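PDB 5DS0: peptidase M42 from Thaumarchaeota archaeon SCGC AB-539-E09, which acts as a TET aminopeptidase of family M42, a metal-dependent hydrolase that removes residues from the amino termini of peptides. Local coordinates for the interface of chains A and B. Coordinates in Å, arbitrary orientation; residue numbers count along the deposited sequence, not the author numbering. Chains: chain A/B, Peptidase M42.

Contact 1: the interface of chains A and B. Residues chain A 163-164, 175-176, 328; chain B 98, 100, 113.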
loop_
_atom_site.group_PDB
_atom_site.type_symbol
_atom_site.label_atom_id
_atom_site.label_comp_id
_atom_site.label_asym_id
_atom_site.label_seq_id
_atom_site.Cartn_x
_atom_site.Cartn_y
_atom_site.Cartn_z
ATOM N N SER A 163 -25.876 -7.548 -33.281
ATOM C CA SER A 163 -26.051 -8.889 -32.741
ATOM C C SER A 163 -27.211 -9.629 -33.395
ATOM O O SER A 163 -28.367 -9.417 -33.032
ATOM C CB SER A 163 -26.296 -8.799 -31.239
ATOM O OG SER A 163 -26.271 -10.077 -30.648
ATOM N N PRO A 164 -26.905 -10.519 -34.341
ATOM C CA PRO A 164 -27.963 -11.233 -35.036
ATOM C C PRO A 164 -28.697 -12.213 -34.155
ATOM O O PRO A 164 -28.139 -12.752 -33.203
ATOM C CB PRO A 164 -27.219 -12.014 -36.123
ATOM C CG PRO A 164 -25.862 -11.424 -36.206
ATOM C CD PRO A 164 -25.569 -10.857 -34.862
HETATM N N MSE A 175 -30.822 -16.893 -29.133
HETATM C CA MSE A 175 -29.574 -16.173 -28.967
HETATM C C MSE A 175 -29.651 -14.872 -29.692
HETATM O O MSE A 175 -29.951 -14.835 -30.874
HETATM C CB MSE A 175 -28.435 -17.000 -29.551
HETATM C CG MSE A 175 -27.056 -16.382 -29.343
HETATM SE SE MSE A 175 -25.710 -17.655 -30.024
HETATM C CE MSE A 175 -24.010 -16.707 -29.778
ATOM N N GLY A 176 -29.327 -13.795 -28.993
ATOM C CA GLY A 176 -29.322 -12.461 -29.579
ATOM C C GLY A 176 -29.282 -11.368 -28.528
ATOM O O GLY A 176 -29.042 -11.633 -27.349
ATOM N N VAL A 328 -24.824 -10.178 -26.512
ATOM C CA VAL A 328 -25.518 -11.401 -26.829
ATOM C C VAL A 328 -25.897 -12.167 -25.552
ATOM O O VAL A 328 -25.094 -12.349 -24.653
ATOM C CB VAL A 328 -24.694 -12.244 -27.834
ATOM C CG1 VAL A 328 -23.291 -12.487 -27.331
ATOM C CG2 VAL A 328 -25.386 -13.552 -28.146
ATOM N N GLY B 98 -17.993 -11.567 -23.510
ATOM C CA GLY B 98 -19.207 -11.220 -24.237
ATOM C C GLY B 98 -19.152 -11.559 -25.700
ATOM O O GLY B 98 -20.078 -11.226 -26.440
ATOM N N ARG B 100 -18.792 -13.845 -29.261
ATOM C CA ARG B 100 -19.291 -15.078 -29.839
ATOM C C ARG B 100 -18.147 -15.913 -30.390
ATOM O O ARG B 100 -17.256 -15.407 -31.053
ATOM C CB ARG B 100 -20.242 -14.793 -30.982
ATOM C CG ARG B 100 -21.476 -14.016 -30.608
ATOM C CD ARG B 100 -21.963 -13.282 -31.843
ATOM N NE ARG B 100 -23.269 -12.621 -31.725
ATOM C CZ ARG B 100 -24.437 -13.177 -32.045
ATOM N NH1 ARG B 100 -24.489 -14.439 -32.462
ATOM N NH2 ARG B 100 -25.559 -12.475 -31.930
ATOM N N ILE B 113 -20.710 -18.411 -26.295
ATOM C CA ILE B 113 -20.415 -17.061 -25.873
ATOM C C ILE B 113 -19.395 -17.115 -24.767
ATOM O O ILE B 113 -19.548 -17.899 -23.825
ATOM C CB ILE B 113 -21.655 -16.399 -25.283
ATOM C CG1 ILE B 113 -22.774 -16.356 -26.300
ATOM C CG2 ILE B 113 -21.339 -14.978 -24.853
ATOM C CD1 ILE B 113 -24.125 -16.065 -25.687
#

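Contact 2: the interface of chains A and B. Residues chain A 244, 322-323, 330; chain B 82, 113, 115, 139.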
loop_
_atom_site.group_PDB
_atom_site.type_symbol
_atom_site.label_atom_id
_atom_site.label_comp_id
_atom_site.label_asym_id
_atom_site.label_seq_id
_atom_site.Cartn_x
_atom_site.Cartn_y
_atom_site.Cartn_z
ATOM N N VAL A 244 -24.162 -20.109 -14.147
ATOM C CA VAL A 244 -22.710 -20.056 -14.319
ATOM C C VAL A 244 -21.993 -20.595 -13.062
ATOM O O VAL A 244 -22.403 -20.300 -11.940
ATOM C CB VAL A 244 -22.254 -18.640 -14.692
ATOM C CG1 VAL A 244 -23.172 -17.981 -15.737
ATOM C CG2 VAL A 244 -22.222 -17.811 -13.436
ATOM N N ARG A 322 -29.606 -15.397 -19.749
ATOM C CA ARG A 322 -28.180 -15.365 -19.465
ATOM C C ARG A 322 -27.549 -14.210 -20.219
ATOM O O ARG A 322 -27.867 -13.977 -21.379
ATOM C CB ARG A 322 -27.523 -16.672 -19.894
ATOM C CG ARG A 322 -28.074 -17.900 -19.203
ATOM C CD ARG A 322 -27.309 -19.129 -19.662
ATOM N NE ARG A 322 -27.718 -20.389 -19.028
ATOM C CZ ARG A 322 -27.230 -21.589 -19.355
ATOM N NH1 ARG A 322 -26.316 -21.718 -20.309
ATOM N NH2 ARG A 322 -27.658 -22.678 -18.733
ATOM N N HIS A 323 -26.659 -13.488 -19.552
ATOM C CA HIS A 323 -25.877 -12.420 -20.170
ATOM C C HIS A 323 -26.712 -11.245 -20.702
ATOM O O HIS A 323 -26.534 -10.797 -21.848
ATOM C CB HIS A 323 -24.985 -12.991 -21.278
ATOM C CG HIS A 323 -24.448 -14.341 -20.963
ATOM N ND1 HIS A 323 -23.666 -14.588 -19.857
ATOM C CD2 HIS A 323 -24.598 -15.529 -21.593
ATOM C CE1 HIS A 323 -23.341 -15.869 -19.828
ATOM N NE2 HIS A 323 -23.894 -16.463 -20.872
ATOM N N LEU A 330 -28.799 -15.400 -23.875
ATOM C CA LEU A 330 -29.533 -16.616 -24.204
ATOM C C LEU A 330 -30.763 -16.732 -23.331
ATOM O O LEU A 330 -30.710 -16.413 -22.144
ATOM C CB LEU A 330 -28.650 -17.823 -23.944
ATOM C CG LEU A 330 -27.325 -17.831 -24.688
ATOM C CD1 LEU A 330 -26.420 -18.894 -24.107
ATOM C CD2 LEU A 330 -27.550 -18.078 -26.168
ATOM N N TYR B 82 -20.772 -25.940 -19.156
ATOM C CA TYR B 82 -19.973 -24.829 -19.629
ATOM C C TYR B 82 -18.644 -25.389 -20.011
ATOM O O TYR B 82 -18.247 -26.429 -19.510
ATOM C CB TYR B 82 -19.811 -23.776 -18.534
ATOM C CG TYR B 82 -21.063 -22.952 -18.326
ATOM C CD1 TYR B 82 -22.134 -23.439 -17.581
ATOM C CD2 TYR B 82 -21.191 -21.689 -18.900
ATOM C CE1 TYR B 82 -23.290 -22.686 -17.403
ATOM C CE2 TYR B 82 -22.342 -20.925 -18.723
ATOM C CZ TYR B 82 -23.388 -21.424 -17.975
ATOM O OH TYR B 82 -24.516 -20.643 -17.809
ATOM N N ILE B 113 -20.710 -18.411 -26.295
ATOM C CA ILE B 113 -20.415 -17.061 -25.873
ATOM C C ILE B 113 -19.395 -17.115 -24.767
ATOM O O ILE B 113 -19.548 -17.899 -23.825
ATOM C CB ILE B 113 -21.655 -16.399 -25.283
ATOM C CG1 ILE B 113 -22.774 -16.356 -26.300
ATOM C CG2 ILE B 113 -21.339 -14.978 -24.853
ATOM C CD1 ILE B 113 -24.125 -16.065 -25.687
ATOM N N ALA B 115 -17.964 -16.112 -21.416
ATOM C CA ALA B 115 -18.643 -15.578 -20.228
ATOM C C ALA B 115 -17.817 -15.722 -18.963
ATOM O O ALA B 115 -16.832 -16.448 -18.935
ATOM C CB ALA B 115 -19.975 -16.270 -20.040
ATOM N N ASP B 139 -20.199 -20.466 -22.874
ATOM C CA ASP B 139 -21.566 -20.858 -22.656
ATOM C C ASP B 139 -22.120 -21.234 -24.002
ATOM O O ASP B 139 -22.153 -20.414 -24.905
ATOM C CB ASP B 139 -22.350 -19.679 -22.086
ATOM C CG ASP B 139 -23.777 -20.035 -21.733
ATOM O OD1 ASP B 139 -24.243 -21.142 -22.076
ATOM O OD2 ASP B 139 -24.444 -19.197 -21.094
#

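Contact 3: the interface of chains A and B. Residues chain A 240, 248, 251; chain B 120-121.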
loop_
_atom_site.group_PDB
_atom_site.type_symbol
_atom_site.label_atom_id
_atom_site.label_comp_id
_atom_site.label_asym_id
_atom_site.label_seq_id
_atom_site.Cartn_x
_atom_site.Cartn_y
_atom_site.Cartn_z
ATOM N N ILE A 240 -31.784 -12.258 -14.134
ATOM C CA ILE A 240 -30.417 -12.690 -14.323
ATOM C C ILE A 240 -30.356 -14.162 -13.941
ATOM O O ILE A 240 -30.694 -14.526 -12.820
ATOM C CB ILE A 240 -29.419 -11.899 -13.461
ATOM C CG1 ILE A 240 -29.392 -10.412 -13.863
ATOM C CG2 ILE A 240 -28.022 -12.492 -13.599
ATOM C CD1 ILE A 240 -30.087 -9.481 -12.886
ATOM N N LYS A 248 -22.657 -19.190 -5.841
ATOM C CA LYS A 248 -23.445 -18.199 -5.143
ATOM C C LYS A 248 -24.902 -18.295 -5.609
ATOM O O LYS A 248 -25.465 -17.315 -6.119
ATOM C CB LYS A 248 -22.887 -16.800 -5.394
ATOM N N GLU A 251 -27.594 -15.474 -4.666
ATOM C CA GLU A 251 -27.610 -14.168 -5.339
ATOM C C GLU A 251 -28.396 -14.190 -6.673
ATOM O O GLU A 251 -28.893 -13.149 -7.117
ATOM C CB GLU A 251 -26.178 -13.694 -5.618
ATOM C CG GLU A 251 -25.204 -13.670 -4.424
ATOM C CD GLU A 251 -25.233 -12.376 -3.616
ATOM O OE1 GLU A 251 -25.123 -12.387 -2.361
ATOM O OE2 GLU A 251 -25.343 -11.326 -4.252
ATOM N N HIS B 120 -22.222 -8.675 -10.023
ATOM C CA HIS B 120 -23.114 -8.435 -8.876
ATOM C C HIS B 120 -23.164 -9.610 -7.870
ATOM O O HIS B 120 -23.646 -9.427 -6.756
ATOM C CB HIS B 120 -24.524 -8.046 -9.352
ATOM C CG HIS B 120 -25.375 -9.221 -9.718
ATOM N ND1 HIS B 120 -26.354 -9.717 -8.884
ATOM C CD2 HIS B 120 -25.371 -10.020 -10.811
ATOM C CE1 HIS B 120 -26.921 -10.768 -9.449
ATOM N NE2 HIS B 120 -26.344 -10.973 -10.620
ATOM N N ILE B 121 -22.682 -10.796 -8.248
ATOM C CA ILE B 121 -22.487 -11.911 -7.284
ATOM C C ILE B 121 -21.038 -12.030 -6.784
ATOM O O ILE B 121 -20.664 -13.059 -6.229
ATOM C CB ILE B 121 -23.024 -13.275 -7.805
ATOM C CG1 ILE B 121 -22.043 -13.956 -8.769
ATOM C CG2 ILE B 121 -24.374 -13.100 -8.489
ATOM C CD1 ILE B 121 -22.370 -15.413 -9.055
#

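Contact 1: the interface of chains A and B
At the start of strand 100-105 of chain B, B:Arg100 crosses the two-fold interface and puts its guanidinium group among A:Ser163, A:Pro164, A:Met175 and A:Val328. NH2 of B:Arg100 donates to the hydroxyl OG of A:Ser163 at 2.8 Å, with the acceptor nearly in the guanidinium plane. The same NH2 of B:Arg100 donates to the backbone carbonyl O of A:Pro164 at 2.9 Å, meeting a lone pair in the carbonyl plane while that oxygen is tilted 17° from the guanidinium plane. Two bonds on one nitrogen should restrain rotation of the group. CG2 of A:Val328 lies over one guanidinium face, 3.9 Å above its plane and toward the rim. The ring carbon CD of A:Pro164 comes to 3.8 Å from CZ of B:Arg100. A:Met175, a selenomethionine, runs out fully extended, with CG anti to the backbone N (chi1 -176°), and this carries methyl CE to the other chain. CE of A:Met175 touches the aliphatic CG of B:Arg100 at 3.8 Å and CG1 of B:Ile113 at 3.7 Å. A:Val328 also meets B:Ile113 tip to tip, CG2 against CD1 at 3.7 Å, while its CG1 faces the carbonyl O of B:Gly98. In the fold, chain A supplies strand 173-176 and loop residues A:Ser163, A:Pro164 and A:Val328, whereas chain B contributes residues of strands 100-105 and 108-115 with the loop residue B:Gly98.

Contact 2: the interface of chains A and B
A:Arg322 and A:His323 converge on the carboxylate of B:Asp139, joining the end of strand 314-322 to strand 137-139 of the other chain. The ionic part is a salt bridge from NH1 of A:Arg322 to OD1 of B:Asp139, 2.8 Å long; the oxygen lies in the guanidinium plane and is met on its syn side, from somewhat out of the carboxylate plane, but the bond is bent, 118° at the hydrogen. The arginine chain, extended from CG to NE (chi2 -178°), carries NH1 across to this oxygen. A:His323 supplies a straighter hydrogen bond: NE2 donates to the anti side of OD2 of B:Asp139 at 2.8 Å, the oxygen tilted from the imidazole plane and the carboxylate turned 73° from the ring. Each carboxylate oxygen thus has a partner on chain A, and the guanidinium charge would probably stabilise the anion. The phenol OH of B:Tyr82 sits over one guanidinium face of A:Arg322, 3.1 Å above the plane and toward the rim. Apolar contacts flank this centre: CE1 of A:His323 packs on the methyl CB of B:Ala115 at 3.4 Å. A:Leu330 and B:Ile113 meet tip to tip, CG against CD1 at 3.8 Å. The site is a charged clamp between two subunits, likely helping to hold the TET particle together.

Contact 3: the interface of chains A and B
A:Glu251 and B:Ile121 cross obliquely where two short 3-10 helices, 249-251 of chain A and 119-121 of chain B, come together. Followed outward, CB of A:Glu251 comes first, resting on the branch methyl CG2 of B:Ile121 at 3.4 Å and reaching CB of B:Ile121 at 3.9 Å. CG of A:Glu251 is next, 4.0 Å from CB of B:Ile121, so the first two methylene groups both lie against the branched part of the isoleucine. The chain then bends at chi2 (-87°), turning the carboxylate away from a straight continuation of the side chain and toward the backbone of B:His120. At the tip, OE2 of A:Glu251 stands 3.6 Å from the backbone carbonyl O of B:His120, a near approach of two oxygens and not a hydrogen bond. OE2 of A:Glu251 is also 5.0 Å from the imidazole ND1 of B:His120; the two groups are not in contact, though the carboxylate might slightly favour a protonated imidazole. With CG1 between the backbone N and the carbonyl carbon (chi1 80°), the longer branch of B:Ile121 carries CD1 to CB of A:Lys248, whose side chain is incomplete. Within chain B, CG2 of B:Ile121 also covers one face of the B:His120 ring near the rim. The histidine and A:Ile240, at the end of strand 232-240, run alongside one another with their ends pointing opposite ways: imidazole NE2 of B:His120 lies 3.7 Å from the branch methyl CG2 of A:Ile240.

Contacts 1 and 2 are neighbours, the centres of their C-alpha atoms about 10 Å apart, and they share B:Ile113. Strand 108-115 of chain B also supplies B:Ala115 to contact 2, while strand 329-332 of chain A begins just after the loop residue used in contact 1. Contact 3 lies about 14 Å from contact 2 and 21 Å from contact 1, measured between the same centres. Contact 2 lies between the other two, so the three form a continuous stretch of the interface. Two-fold symmetry repeats this stretch with chains exchanged, plausibly steadying this dimer within the twelve-subunit assembly.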